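Local coordinates for protein PfhB2 (Pasteurella multocida, PDB 6U8T) that probably acts as a YopT-type cysteine protease, the clan CA hydrolase domain of a larger bacterial toxin, at residues 172-175 and 181-184; 6-11 and 194-199; 83-88 and 92-97; 110-115 and 119-124. The protein carries 1 engineered substitution. All coordinates share one frame; numbering follows the deposited sequence.

Interaction 1: 172-175 and 181-184; sequences VVFF and EMTF
Val172 to Phe175 run antiparallel to Glu181 to Phe184, with strand axes 4.7 Å apart and four nearly straight backbone hydrogen bonds joining Val172 to Phe184 and Phe174 to Met182. Phe184 N meets Val172 O at 2.8 Å, and Phe174 N meets Met182 O at the same 2.8 Å. Met182 O also receives a weaker CA-H...O contact from Val173 CA at 3.4 Å.

Val172, Phe174, Met182 and Phe184 share one face. Selenomethionine Met182 lies alongside Phe174, pointing the same way; a bend at chi2 (94°) helps carry its methyl to the ring edge, where CE is 4.0 Å from Phe174 CD2. Such a flexible, polarisable chain fits well against aromatic rings, here Phe174 together with Trp193 and Phe198 of helix 187-201. On the other face, Val173 spreads its two methyls: CG1 rests 3.8 Å from Glu181 CG, while CG2 lies 4.0 Å from Thr183 CG2, a pairing of beta-branched residues suited to a strand. Glu181 crosses Phe175 at roughly a right angle, with Glu181 CB 4.0 Å from Phe175 CD1 at the ring edge. The aliphatic part of the glutamate thus packs as an apolar group, while OE1 goes on to hydrogen bonds with Tyr62 and Trp45 of the second subunit.

The two strands form a beta hairpin in the middle of a four-stranded antiparallel sheet, flanked by strands 160-168 and 11-15, where Ser13 hydrogen-bonds Thr183. Helix 187-201 lies against the Val172 and Met182 face, where Phe190 meets Val172.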
loop_
_atom_site.group_PDB
_atom_site.type_symbol
_atom_site.label_atom_id
_atom_site.label_comp_id
_atom_site.label_asym_id
_atom_site.label_seq_id
_atom_site.Cartn_x
_atom_site.Cartn_y
_atom_site.Cartn_z
ATOM N N VAL C 172 -21.771 -18.845 -11.515
ATOM C CA VAL C 172 -21.054 -17.683 -10.907
ATOM C C VAL C 172 -20.574 -16.762 -12.026
ATOM O O VAL C 172 -19.827 -17.226 -12.896
ATOM C CB VAL C 172 -19.881 -18.121 -10.012
ATOM C CG1 VAL C 172 -19.299 -16.930 -9.270
ATOM C CG2 VAL C 172 -20.289 -19.206 -9.033
ATOM N N VAL C 173 -21.033 -15.516 -12.024
ATOM C CA VAL C 173 -20.473 -14.467 -12.915
ATOM C C VAL C 173 -19.633 -13.540 -12.041
ATOM O O VAL C 173 -20.172 -13.009 -11.079
ATOM C CB VAL C 173 -21.575 -13.717 -13.680
ATOM C CG1 VAL C 173 -20.978 -12.732 -14.663
ATOM C CG2 VAL C 173 -22.493 -14.681 -14.409
ATOM N N PHE C 174 -18.340 -13.395 -12.344
ATOM C CA PHE C 174 -17.385 -12.557 -11.582
ATOM C C PHE C 174 -16.934 -11.401 -12.474
ATOM O O PHE C 174 -16.592 -11.653 -13.630
ATOM C CB PHE C 174 -16.210 -13.410 -11.115
ATOM C CG PHE C 174 -15.191 -12.648 -10.307
ATOM C CD1 PHE C 174 -15.512 -12.159 -9.057
ATOM C CD2 PHE C 174 -13.921 -12.421 -10.795
ATOM C CE1 PHE C 174 -14.579 -11.457 -8.307
ATOM C CE2 PHE C 174 -13.001 -11.686 -10.067
ATOM C CZ PHE C 174 -13.319 -11.232 -8.819
ATOM N N PHE C 175 -16.973 -10.166 -11.981
ATOM C CA PHE C 175 -16.621 -8.971 -12.782
ATOM C C PHE C 175 -15.580 -8.160 -12.025
ATOM O O PHE C 175 -15.823 -7.775 -10.862
ATOM C CB PHE C 175 -17.862 -8.140 -13.129
ATOM C CG PHE C 175 -17.524 -6.844 -13.821
ATOM C CD1 PHE C 175 -17.143 -6.821 -15.156
ATOM C CD2 PHE C 175 -17.542 -5.646 -13.120
ATOM C CE1 PHE C 175 -16.799 -5.629 -15.774
ATOM C CE2 PHE C 175 -17.204 -4.455 -13.752
ATOM C CZ PHE C 175 -16.845 -4.447 -15.075
ATOM N N GLU C 181 -15.120 -9.613 -17.405
ATOM C CA GLU C 181 -16.200 -10.485 -16.911
ATOM C C GLU C 181 -15.869 -11.932 -17.243
ATOM O O GLU C 181 -15.469 -12.242 -18.364
ATOM C CB GLU C 181 -17.514 -10.013 -17.512
ATOM C CG GLU C 181 -18.719 -10.707 -16.913
ATOM C CD GLU C 181 -20.011 -10.351 -17.612
ATOM O OE1 GLU C 181 -20.399 -9.184 -17.545
ATOM O OE2 GLU C 181 -20.584 -11.240 -18.254
HETATM N N MSE C 182 -16.019 -12.792 -16.234
HETATM C CA MSE C 182 -15.808 -14.222 -16.364
HETATM C C MSE C 182 -17.023 -14.973 -15.809
HETATM O O MSE C 182 -17.678 -14.518 -14.866
HETATM C CB MSE C 182 -14.534 -14.583 -15.603
HETATM C CG MSE C 182 -13.297 -13.876 -16.076
HETATM SE SE MSE C 182 -12.874 -12.237 -15.102
HETATM C CE MSE C 182 -11.442 -12.574 -13.870
ATOM N N THR C 183 -17.326 -16.118 -16.425
ATOM C CA THR C 183 -18.472 -16.924 -16.035
ATOM C C THR C 183 -17.991 -18.345 -15.749
ATOM O O THR C 183 -17.184 -18.866 -16.544
ATOM C CB THR C 183 -19.570 -16.912 -17.104
ATOM O OG1 THR C 183 -19.832 -15.549 -17.445
ATOM C CG2 THR C 183 -20.840 -17.573 -16.624
ATOM N N PHE C 184 -18.435 -18.929 -14.634
ATOM C CA PHE C 184 -18.129 -20.326 -14.235
ATOM C C PHE C 184 -19.440 -21.086 -14.090
ATOM O O PHE C 184 -20.396 -20.566 -13.527
ATOM C CB PHE C 184 -17.288 -20.350 -12.961
ATOM C CG PHE C 184 -15.941 -19.698 -13.122
ATOM C CD1 PHE C 184 -15.803 -18.332 -12.945
ATOM C CD2 PHE C 184 -14.826 -20.439 -13.503
ATOM C CE1 PHE C 184 -14.577 -17.721 -13.127
ATOM C CE2 PHE C 184 -13.594 -19.823 -13.668
ATOM C CZ PHE C 184 -13.477 -18.465 -13.483
#

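Interaction 2: 6-11 and 194-199; sequences AEYGGE and LKEAFW
Tyr8 sets CG beside its backbone N and opposite its carbonyl carbon (chi1 -80°), and Glu196 makes the same choice (chi1 -68°), after which its chain runs extended; the two side chains then cross at about a right angle. This brings the phenol end of Tyr8 to the helix, although the nearest CA atoms, those of Tyr8 and Ala197, remain 8.7 Å apart.

Tyr8 OH donates over 3.1 Å to Glu196 OE1, which receives it on its anti lone pair, the one turned away from the other carboxylate oxygen. OE1 sits close to the ring plane, at its edge, and is 3.3 Å from Tyr8 CE1, so it meets the edge hydrogens instead of the electron-rich face. The ring and carboxylate planes are 68° apart. Glu196 CB, nearer the backbone, approaches Tyr8 OH to 3.4 Å. The ring also leans on Ala197, whose CB is 3.7 Å from Tyr8 CE2; alanine is small enough to let a large aromatic come this near the helix. Tyrosine suits the spot because its flat body packs while its hydroxyl reaches a charged, exposed partner.

The contact lays the residue that follows the short N-terminal helix 4-7 against helix 187-201, near the other end of the chain. Beyond it, Trp199 NE1 hydrogen-bonds Ser128 O of the second subunit. Each backbone departs from a plain alpha-helix here. Residues 194-198 form a wider pi-type turn, closed by Trp199 N to Leu194 O at 2.9 Å, while Tyr8 leads into Gly9, whose positive phi makes it the C-prime residue of a helix-ending Schellman motif.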
loop_
_atom_site.group_PDB
_atom_site.type_symbol
_atom_site.label_atom_id
_atom_site.label_comp_id
_atom_site.label_asym_id
_atom_site.label_seq_id
_atom_site.Cartn_x
_atom_site.Cartn_y
_atom_site.Cartn_z
ATOM N N ALA C 6 -10.294 -20.348 -18.698
ATOM C CA ALA C 6 -10.741 -21.484 -19.538
ATOM C C ALA C 6 -10.076 -22.775 -19.036
ATOM O O ALA C 6 -10.702 -23.853 -19.142
ATOM C CB ALA C 6 -10.447 -21.214 -20.994
ATOM N N GLU C 7 -8.869 -22.663 -18.484
ATOM C CA GLU C 7 -8.127 -23.792 -17.855
ATOM C C GLU C 7 -8.944 -24.355 -16.683
ATOM O O GLU C 7 -8.851 -25.547 -16.426
ATOM C CB GLU C 7 -6.704 -23.324 -17.486
ATOM C CG GLU C 7 -6.231 -23.569 -16.043
ATOM C CD GLU C 7 -4.899 -24.284 -15.898
ATOM O OE1 GLU C 7 -4.814 -25.413 -16.426
ATOM O OE2 GLU C 7 -3.977 -23.721 -15.250
ATOM N N TYR C 8 -9.683 -23.507 -15.974
ATOM C CA TYR C 8 -10.477 -23.883 -14.778
ATOM C C TYR C 8 -11.944 -24.087 -15.160
ATOM O O TYR C 8 -12.794 -24.103 -14.251
ATOM C CB TYR C 8 -10.274 -22.835 -13.686
ATOM C CG TYR C 8 -8.984 -23.025 -12.938
ATOM C CD1 TYR C 8 -8.930 -23.829 -11.818
ATOM C CD2 TYR C 8 -7.805 -22.456 -13.396
ATOM C CE1 TYR C 8 -7.742 -24.018 -11.128
ATOM C CE2 TYR C 8 -6.608 -22.635 -12.723
ATOM C CZ TYR C 8 -6.577 -23.432 -11.593
ATOM O OH TYR C 8 -5.403 -23.620 -10.920
ATOM N N GLY C 9 -12.233 -24.258 -16.453
ATOM C CA GLY C 9 -13.569 -24.628 -16.953
ATOM C C GLY C 9 -14.504 -23.439 -17.047
ATOM O O GLY C 9 -15.718 -23.652 -17.199
ATOM N N GLY C 10 -13.970 -22.222 -16.979
ATOM C CA GLY C 10 -14.762 -20.984 -17.109
ATOM C C GLY C 10 -14.711 -20.417 -18.510
ATOM O O GLY C 10 -14.037 -20.987 -19.344
ATOM N N GLU C 11 -15.410 -19.305 -18.730
ATOM C CA GLU C 11 -15.399 -18.509 -19.981
ATOM C C GLU C 11 -15.154 -17.022 -19.655
ATOM O O GLU C 11 -15.754 -16.501 -18.686
ATOM C CB GLU C 11 -16.724 -18.717 -20.699
ATOM C CG GLU C 11 -16.730 -18.201 -22.122
ATOM C CD GLU C 11 -18.116 -17.901 -22.677
ATOM O OE1 GLU C 11 -18.677 -16.817 -22.322
ATOM O OE2 GLU C 11 -18.632 -18.744 -23.470
ATOM N N LEU C 194 -10.310 -18.826 -8.389
ATOM C CA LEU C 194 -10.094 -17.619 -7.569
ATOM C C LEU C 194 -8.889 -17.860 -6.648
ATOM O O LEU C 194 -7.988 -16.990 -6.630
ATOM C CB LEU C 194 -11.352 -17.294 -6.762
ATOM C CG LEU C 194 -11.401 -15.868 -6.215
ATOM C CD1 LEU C 194 -11.618 -14.866 -7.339
ATOM C CD2 LEU C 194 -12.480 -15.697 -5.170
ATOM N N LYS C 195 -8.844 -19.008 -5.972
ATOM C CA LYS C 195 -7.812 -19.320 -4.949
ATOM C C LYS C 195 -6.487 -19.707 -5.615
ATOM O O LYS C 195 -5.459 -19.286 -5.115
ATOM C CB LYS C 195 -8.303 -20.440 -4.023
ATOM C CG LYS C 195 -9.560 -20.097 -3.230
ATOM C CD LYS C 195 -9.913 -21.108 -2.169
ATOM C CE LYS C 195 -10.809 -20.526 -1.093
ATOM N NZ LYS C 195 -11.253 -21.563 -0.132
ATOM N N GLU C 196 -6.503 -20.481 -6.696
ATOM C CA GLU C 196 -5.277 -21.133 -7.235
ATOM C C GLU C 196 -4.674 -20.308 -8.374
ATOM O O GLU C 196 -3.474 -20.465 -8.576
ATOM C CB GLU C 196 -5.562 -22.547 -7.723
ATOM C CG GLU C 196 -5.916 -23.535 -6.620
ATOM C CD GLU C 196 -6.440 -24.874 -7.150
ATOM O OE1 GLU C 196 -6.262 -25.149 -8.355
ATOM O OE2 GLU C 196 -7.075 -25.633 -6.378
ATOM N N ALA C 197 -5.451 -19.462 -9.059
ATOM C CA ALA C 197 -5.012 -18.755 -10.283
ATOM C C ALA C 197 -5.145 -17.241 -10.103
ATOM O O ALA C 197 -4.113 -16.559 -10.104
ATOM C CB ALA C 197 -5.792 -19.250 -11.467
ATOM N N PHE C 198 -6.361 -16.730 -9.909
ATOM C CA PHE C 198 -6.655 -15.277 -9.939
ATOM C C PHE C 198 -5.926 -14.554 -8.805
ATOM O O PHE C 198 -5.329 -13.494 -9.063
ATOM C CB PHE C 198 -8.152 -14.993 -9.840
ATOM C CG PHE C 198 -8.509 -13.544 -10.045
ATOM C CD1 PHE C 198 -8.307 -12.935 -11.273
ATOM C CD2 PHE C 198 -9.017 -12.784 -9.002
ATOM C CE1 PHE C 198 -8.613 -11.597 -11.462
ATOM C CE2 PHE C 198 -9.314 -11.447 -9.190
ATOM C CZ PHE C 198 -9.126 -10.862 -10.422
ATOM N N TRP C 199 -5.982 -15.077 -7.581
ATOM C CA TRP C 199 -5.577 -14.313 -6.379
ATOM C C TRP C 199 -4.126 -13.862 -6.513
ATOM O O TRP C 199 -3.893 -12.671 -6.332
ATOM C CB TRP C 199 -5.828 -15.142 -5.127
ATOM C CG TRP C 199 -5.683 -14.352 -3.883
ATOM C CD1 TRP C 199 -4.857 -14.644 -2.848
ATOM C CD2 TRP C 199 -6.360 -13.137 -3.537
ATOM N NE1 TRP C 199 -4.962 -13.690 -1.866
ATOM C CE2 TRP C 199 -5.891 -12.756 -2.256
ATOM C CE3 TRP C 199 -7.338 -12.351 -4.150
ATOM C CZ2 TRP C 199 -6.334 -11.598 -1.613
ATOM C CZ3 TRP C 199 -7.784 -11.215 -3.500
ATOM C CH2 TRP C 199 -7.287 -10.843 -2.255
#

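Interaction 3: 83-88 and 92-97; sequences TEFMQS and TQQFKL
Glu84 opens the contact with the base of its side chain: CB touches Leu97 CD1 at 3.8 Å, and the same methyl also packs on the Glu84 carbonyl.

Phe85 and Gln94 form the centre of the contact. With CG anti to the backbone N (chi1 -179°), the Phe85 ring extends across to Gln94, whose amide stacks on it with the planes only 19° apart. Gln94 CD hovers 3.6 Å above the ring plane, displaced toward the rim, and Gln94 CB makes a CH-pi contact 3.9 Å from the Phe85 ring centroid. The amide is tied down as well: Gln94 NE2 donates to Phe85 O at 3.1 Å, approaching from above the carbonyl plane and not along a lone pair. Glutamine suits this place because one flat group can both cover an aromatic face and bond a main-chain carbonyl of the neighbouring helix. At the ring's edge stand Leu97 CD2 and Phe95 CD1, and His35 of helix 20-51 adds an edge-to-face partner.

The two helices form an antiparallel helical hairpin, their short axes 8.9 Å apart and inclined at 156°, with a tight connection between them. Next in sequence, selenomethionine Met86 starts away from the partner helix, but its CE curls back to the edge of the Phe85 ring.

Ser88, small enough for the turn, points at helix 92-97. Its OG lies 3.3 Å from Gln93 CB, and its CB is 3.7 Å from Gln94 CG.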
loop_
_atom_site.group_PDB
_atom_site.type_symbol
_atom_site.label_atom_id
_atom_site.label_comp_id
_atom_site.label_asym_id
_atom_site.label_seq_id
_atom_site.Cartn_x
_atom_site.Cartn_y
_atom_site.Cartn_z
ATOM N N THR C 83 20.037 -5.547 -5.162
ATOM C CA THR C 83 19.973 -6.862 -5.840
ATOM C C THR C 83 19.987 -8.003 -4.812
ATOM O O THR C 83 19.109 -8.868 -4.903
ATOM C CB THR C 83 21.149 -6.970 -6.808
ATOM O OG1 THR C 83 20.529 -6.335 -7.915
ATOM C CG2 THR C 83 21.655 -8.363 -7.088
ATOM N N GLU C 84 20.977 -8.023 -3.929
ATOM C CA GLU C 84 21.091 -9.024 -2.841
ATOM C C GLU C 84 19.803 -9.000 -1.986
ATOM O O GLU C 84 19.185 -10.073 -1.776
ATOM C CB GLU C 84 22.381 -8.774 -2.064
ATOM C CG GLU C 84 23.600 -9.245 -2.837
ATOM C CD GLU C 84 24.929 -8.626 -2.454
ATOM O OE1 GLU C 84 24.950 -7.856 -1.453
ATOM O OE2 GLU C 84 25.934 -8.889 -3.178
ATOM N N PHE C 85 19.357 -7.813 -1.612
ATOM C CA PHE C 85 18.134 -7.603 -0.804
ATOM C C PHE C 85 16.916 -8.223 -1.493
ATOM O O PHE C 85 16.117 -8.919 -0.884
ATOM C CB PHE C 85 17.964 -6.118 -0.527
ATOM C CG PHE C 85 16.753 -5.795 0.302
ATOM C CD1 PHE C 85 16.860 -5.705 1.682
ATOM C CD2 PHE C 85 15.539 -5.504 -0.290
ATOM C CE1 PHE C 85 15.774 -5.340 2.462
ATOM C CE2 PHE C 85 14.448 -5.161 0.491
ATOM C CZ PHE C 85 14.573 -5.076 1.865
HETATM N N MSE C 86 16.821 -7.984 -2.791
HETATM C CA MSE C 86 15.715 -8.414 -3.639
HETATM C C MSE C 86 15.709 -9.934 -3.788
HETATM O O MSE C 86 14.647 -10.499 -3.958
HETATM C CB MSE C 86 15.879 -7.808 -5.040
HETATM C CG MSE C 86 14.663 -7.172 -5.637
HETATM SE SE MSE C 86 14.459 -5.385 -4.898
HETATM C CE MSE C 86 13.217 -5.515 -3.358
ATOM N N GLN C 87 16.882 -10.574 -3.790
ATOM C CA GLN C 87 17.023 -12.005 -3.995
ATOM C C GLN C 87 16.799 -12.795 -2.695
ATOM O O GLN C 87 16.787 -14.038 -2.748
ATOM C CB GLN C 87 18.446 -12.358 -4.454
ATOM C CG GLN C 87 18.826 -11.877 -5.853
ATOM C CD GLN C 87 20.306 -12.062 -6.088
ATOM O OE1 GLN C 87 21.097 -12.239 -5.151
ATOM N NE2 GLN C 87 20.706 -12.037 -7.341
ATOM N N SER C 88 16.634 -12.126 -1.560
ATOM C CA SER C 88 16.558 -12.742 -0.228
ATOM C C SER C 88 15.228 -13.472 -0.046
ATOM O O SER C 88 15.284 -14.578 0.497
ATOM C CB SER C 88 16.792 -11.733 0.872
ATOM O OG SER C 88 17.199 -12.397 2.048
ATOM N N THR C 92 12.352 -11.085 6.985
ATOM C CA THR C 92 13.304 -11.391 8.079
ATOM C C THR C 92 14.711 -11.529 7.515
ATOM O O THR C 92 15.651 -10.957 8.118
ATOM C CB THR C 92 12.901 -12.625 8.892
ATOM O OG1 THR C 92 11.891 -12.109 9.758
ATOM C CG2 THR C 92 14.038 -13.233 9.687
ATOM N N GLN C 93 14.867 -12.292 6.434
ATOM C CA GLN C 93 16.191 -12.533 5.788
ATOM C C GLN C 93 16.674 -11.269 5.085
ATOM O O GLN C 93 17.835 -11.038 5.119
ATOM C CB GLN C 93 16.122 -13.724 4.843
ATOM C CG GLN C 93 15.899 -15.013 5.611
ATOM C CD GLN C 93 15.790 -16.192 4.693
ATOM O OE1 GLN C 93 16.635 -17.080 4.709
ATOM N NE2 GLN C 93 14.754 -16.176 3.877
ATOM N N GLN C 94 15.797 -10.496 4.479
ATOM C CA GLN C 94 16.129 -9.222 3.806
ATOM C C GLN C 94 16.777 -8.285 4.833
ATOM O O GLN C 94 17.901 -7.809 4.591
ATOM C CB GLN C 94 14.882 -8.563 3.230
ATOM C CG GLN C 94 14.321 -9.282 2.022
ATOM C CD GLN C 94 13.183 -8.521 1.393
ATOM O OE1 GLN C 94 12.287 -8.031 2.065
ATOM N NE2 GLN C 94 13.220 -8.394 0.085
ATOM N N PHE C 95 16.112 -8.057 5.959
ATOM C CA PHE C 95 16.625 -7.144 7.020
ATOM C C PHE C 95 17.915 -7.730 7.636
ATOM O O PHE C 95 18.839 -6.946 7.945
ATOM C CB PHE C 95 15.499 -6.799 8.001
ATOM C CG PHE C 95 14.405 -5.958 7.395
ATOM C CD1 PHE C 95 14.691 -4.783 6.698
ATOM C CD2 PHE C 95 13.081 -6.348 7.524
ATOM C CE1 PHE C 95 13.674 -4.007 6.163
ATOM C CE2 PHE C 95 12.065 -5.554 6.997
ATOM C CZ PHE C 95 12.358 -4.384 6.324
ATOM N N LYS C 96 18.023 -9.054 7.743
ATOM C CA LYS C 96 19.273 -9.708 8.227
ATOM C C LYS C 96 20.422 -9.421 7.243
ATOM O O LYS C 96 21.590 -9.231 7.684
ATOM C CB LYS C 96 19.078 -11.216 8.403
ATOM C CG LYS C 96 20.294 -11.999 8.875
ATOM C CD LYS C 96 20.507 -11.988 10.363
ATOM C CE LYS C 96 20.927 -10.675 10.999
ATOM N NZ LYS C 96 22.351 -10.350 10.729
ATOM N N LEU C 97 20.127 -9.400 5.945
ATOM C CA LEU C 97 21.157 -9.198 4.902
ATOM C C LEU C 97 21.692 -7.761 5.020
ATOM O O LEU C 97 22.928 -7.592 4.971
ATOM C CB LEU C 97 20.530 -9.513 3.548
ATOM C CG LEU C 97 21.275 -9.057 2.310
ATOM C CD1 LEU C 97 21.035 -10.093 1.253
ATOM C CD2 LEU C 97 20.784 -7.700 1.858
#

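Interaction 4: 110-115 and 119-124; sequences KEKKVG and RRDEVA
Lys110 O accepts the Asp121 N-H at 3.0 Å; the bond is almost straight at the hydrogen (176°), yet the donor stands 48° out of the carbonyl plane. Further along, Lys112 and Arg119 satisfy each other twice, Lys112 N giving to Arg119 O at 2.8 Å and Arg119 N to Lys112 O at 3.0 Å. Arg119 O gains an additional CA-H...O contact from Glu111 CA.

These bonds close a two-stranded beta hairpin of strands 111-114 and 117-127. The second strand is interrupted at Asp121, the centre of an inverse gamma turn with a weak bond from Glu122 N to Arg120 O at 3.1 Å; past it, residues 122-124 extend the pairing to a strand of the second subunit.

Glu111, Lys113 and Arg120 form a salt-bridge network. Glu111 OE1 pairs with Lys113 NZ at 3.2 Å, the hydrogen bond within that salt bridge being weak, while OE2 makes a long one with Arg120 NE at 3.9 Å; the firmer partner of Arg120 is Asp99. Lys112 NZ is likewise only loosely paired with Asp121 OD2, at 3.9 Å, but its long methylene chain has other work: Lys112 CB lies 3.8 Å above the centre of the Arg119 guanidinium plane. The aliphatic part of the lysine thus lies over one face of the guanidinium, while its ammonium sits nearer Asp121. Lys110 lies beside Asp121, pointing the same way, CB against CB, and extends until NZ donates to Ala147 O.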
loop_
_atom_site.group_PDB
_atom_site.type_symbol
_atom_site.label_atom_id
_atom_site.label_comp_id
_atom_site.label_asym_id
_atom_site.label_seq_id
_atom_site.Cartn_x
_atom_site.Cartn_y
_atom_site.Cartn_z
ATOM N N LYS C 110 23.107 -1.233 18.087
ATOM C CA LYS C 110 22.920 -1.073 19.554
ATOM C C LYS C 110 22.273 -2.338 20.112
ATOM O O LYS C 110 21.521 -2.998 19.352
ATOM C CB LYS C 110 22.063 0.142 19.893
ATOM C CG LYS C 110 22.779 1.459 19.729
ATOM C CD LYS C 110 22.093 2.652 20.369
ATOM C CE LYS C 110 22.759 3.951 19.916
ATOM N NZ LYS C 110 22.134 5.152 20.521
ATOM N N GLU C 111 22.594 -2.685 21.356
ATOM C CA GLU C 111 22.043 -3.828 22.112
ATOM C C GLU C 111 21.355 -3.279 23.361
ATOM O O GLU C 111 21.845 -2.266 23.916
ATOM C CB GLU C 111 23.129 -4.824 22.520
ATOM C CG GLU C 111 24.187 -5.053 21.465
ATOM C CD GLU C 111 24.476 -6.511 21.206
ATOM O OE1 GLU C 111 25.098 -7.173 22.113
ATOM O OE2 GLU C 111 24.063 -6.983 20.098
ATOM N N LYS C 112 20.294 -3.943 23.825
ATOM C CA LYS C 112 19.830 -3.875 25.235
ATOM C C LYS C 112 20.415 -5.082 25.944
ATOM O O LYS C 112 20.326 -6.163 25.364
ATOM C CB LYS C 112 18.310 -3.851 25.262
ATOM C CG LYS C 112 17.709 -2.630 24.569
ATOM C CD LYS C 112 18.173 -1.294 25.153
ATOM C CE LYS C 112 17.087 -0.238 25.079
ATOM N NZ LYS C 112 17.629 1.138 25.178
ATOM N N LYS C 113 21.165 -4.850 27.015
ATOM C CA LYS C 113 21.847 -5.875 27.834
ATOM C C LYS C 113 21.117 -6.057 29.167
ATOM O O LYS C 113 20.814 -5.024 29.794
ATOM C CB LYS C 113 23.287 -5.433 28.091
ATOM C CG LYS C 113 24.136 -5.412 26.835
ATOM C CD LYS C 113 25.574 -5.000 27.098
ATOM C CE LYS C 113 26.526 -5.494 26.031
ATOM N NZ LYS C 113 25.857 -5.504 24.719
ATOM N N VAL C 114 20.884 -7.298 29.599
ATOM C CA VAL C 114 20.440 -7.618 30.992
ATOM C C VAL C 114 21.336 -8.741 31.505
ATOM O O VAL C 114 21.325 -9.825 30.910
ATOM C CB VAL C 114 18.944 -7.990 31.111
ATOM C CG1 VAL C 114 18.519 -7.929 32.583
ATOM C CG2 VAL C 114 18.047 -7.145 30.216
ATOM N N GLY C 115 22.065 -8.507 32.589
ATOM C CA GLY C 115 23.165 -9.380 33.030
ATOM C C GLY C 115 24.102 -9.676 31.868
ATOM O O GLY C 115 24.527 -8.721 31.213
ATOM N N ARG C 119 20.153 -8.351 23.365
ATOM C CA ARG C 119 19.192 -8.378 22.243
ATOM C C ARG C 119 19.303 -7.039 21.502
ATOM O O ARG C 119 19.838 -6.075 22.070
ATOM C CB ARG C 119 17.764 -8.636 22.714
ATOM C CG ARG C 119 17.191 -7.496 23.526
ATOM C CD ARG C 119 15.702 -7.669 23.732
ATOM N NE ARG C 119 15.181 -6.528 24.469
ATOM C CZ ARG C 119 14.947 -5.327 23.943
ATOM N NH1 ARG C 119 15.165 -5.098 22.653
ATOM N NH2 ARG C 119 14.512 -4.351 24.723
ATOM N N ARG C 120 18.862 -7.008 20.255
ATOM C CA ARG C 120 19.005 -5.802 19.395
ATOM C C ARG C 120 18.140 -4.690 19.978
ATOM O O ARG C 120 17.037 -4.979 20.413
ATOM C CB ARG C 120 18.680 -6.148 17.940
ATOM C CG ARG C 120 19.652 -7.156 17.353
ATOM C CD ARG C 120 21.069 -6.626 17.539
ATOM N NE ARG C 120 22.078 -7.322 16.767
ATOM C CZ ARG C 120 22.246 -7.225 15.449
ATOM N NH1 ARG C 120 21.426 -6.482 14.720
ATOM N NH2 ARG C 120 23.207 -7.917 14.862
ATOM N N ASP C 121 18.658 -3.458 19.993
ATOM C CA ASP C 121 17.868 -2.234 20.303
ATOM C C ASP C 121 17.066 -1.881 19.051
ATOM O O ASP C 121 17.526 -1.037 18.268
ATOM C CB ASP C 121 18.752 -1.100 20.823
ATOM C CG ASP C 121 17.986 0.144 21.270
ATOM O OD1 ASP C 121 16.744 0.041 21.469
ATOM O OD2 ASP C 121 18.642 1.213 21.459
ATOM N N GLU C 122 15.961 -2.581 18.832
ATOM C CA GLU C 122 14.980 -2.258 17.761
ATOM C C GLU C 122 13.659 -1.924 18.442
ATOM O O GLU C 122 13.328 -2.644 19.402
ATOM C CB GLU C 122 14.773 -3.426 16.797
ATOM C CG GLU C 122 16.052 -3.859 16.149
ATOM C CD GLU C 122 15.938 -4.927 15.074
ATOM O OE1 GLU C 122 14.819 -5.084 14.531
ATOM O OE2 GLU C 122 16.975 -5.603 14.790
ATOM N N VAL C 123 12.970 -0.880 17.987
ATOM C CA VAL C 123 11.709 -0.424 18.618
ATOM C C VAL C 123 10.620 -0.496 17.561
ATOM O O VAL C 123 10.737 0.210 16.532
ATOM C CB VAL C 123 11.863 0.981 19.227
ATOM C CG1 VAL C 123 10.543 1.525 19.735
ATOM C CG2 VAL C 123 12.875 0.968 20.366
ATOM N N ALA C 124 9.647 -1.374 17.763
ATOM C CA ALA C 124 8.458 -1.499 16.897
ATOM C C ALA C 124 7.307 -0.748 17.572
ATOM O O ALA C 124 7.376 -0.460 18.787
ATOM C CB ALA C 124 8.134 -2.947 16.667
#

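Interaction 1 is the buried contact of the four, a strand pair dominated by aromatic and aliphatic side chains. Interaction 2 touches it directly: Thr183 N probably hydrogen-bonds Glu11 O, and strand 180-184 leads into helix 187-201, yet the tyrosine-glutamate bond of interaction 2 lies nearer the surface. Interactions 3 and 4 occupy another part of the elongated chain, on the far side of its centre from interaction 1. They come within about 5 Å of each other at their nearest atoms without touching, one a surface helix pair held by an amide-aromatic stack, the other a hairpin rich in charge. Interactions 1, 2 and 4 reach the second subunit, whereas interaction 3 does not.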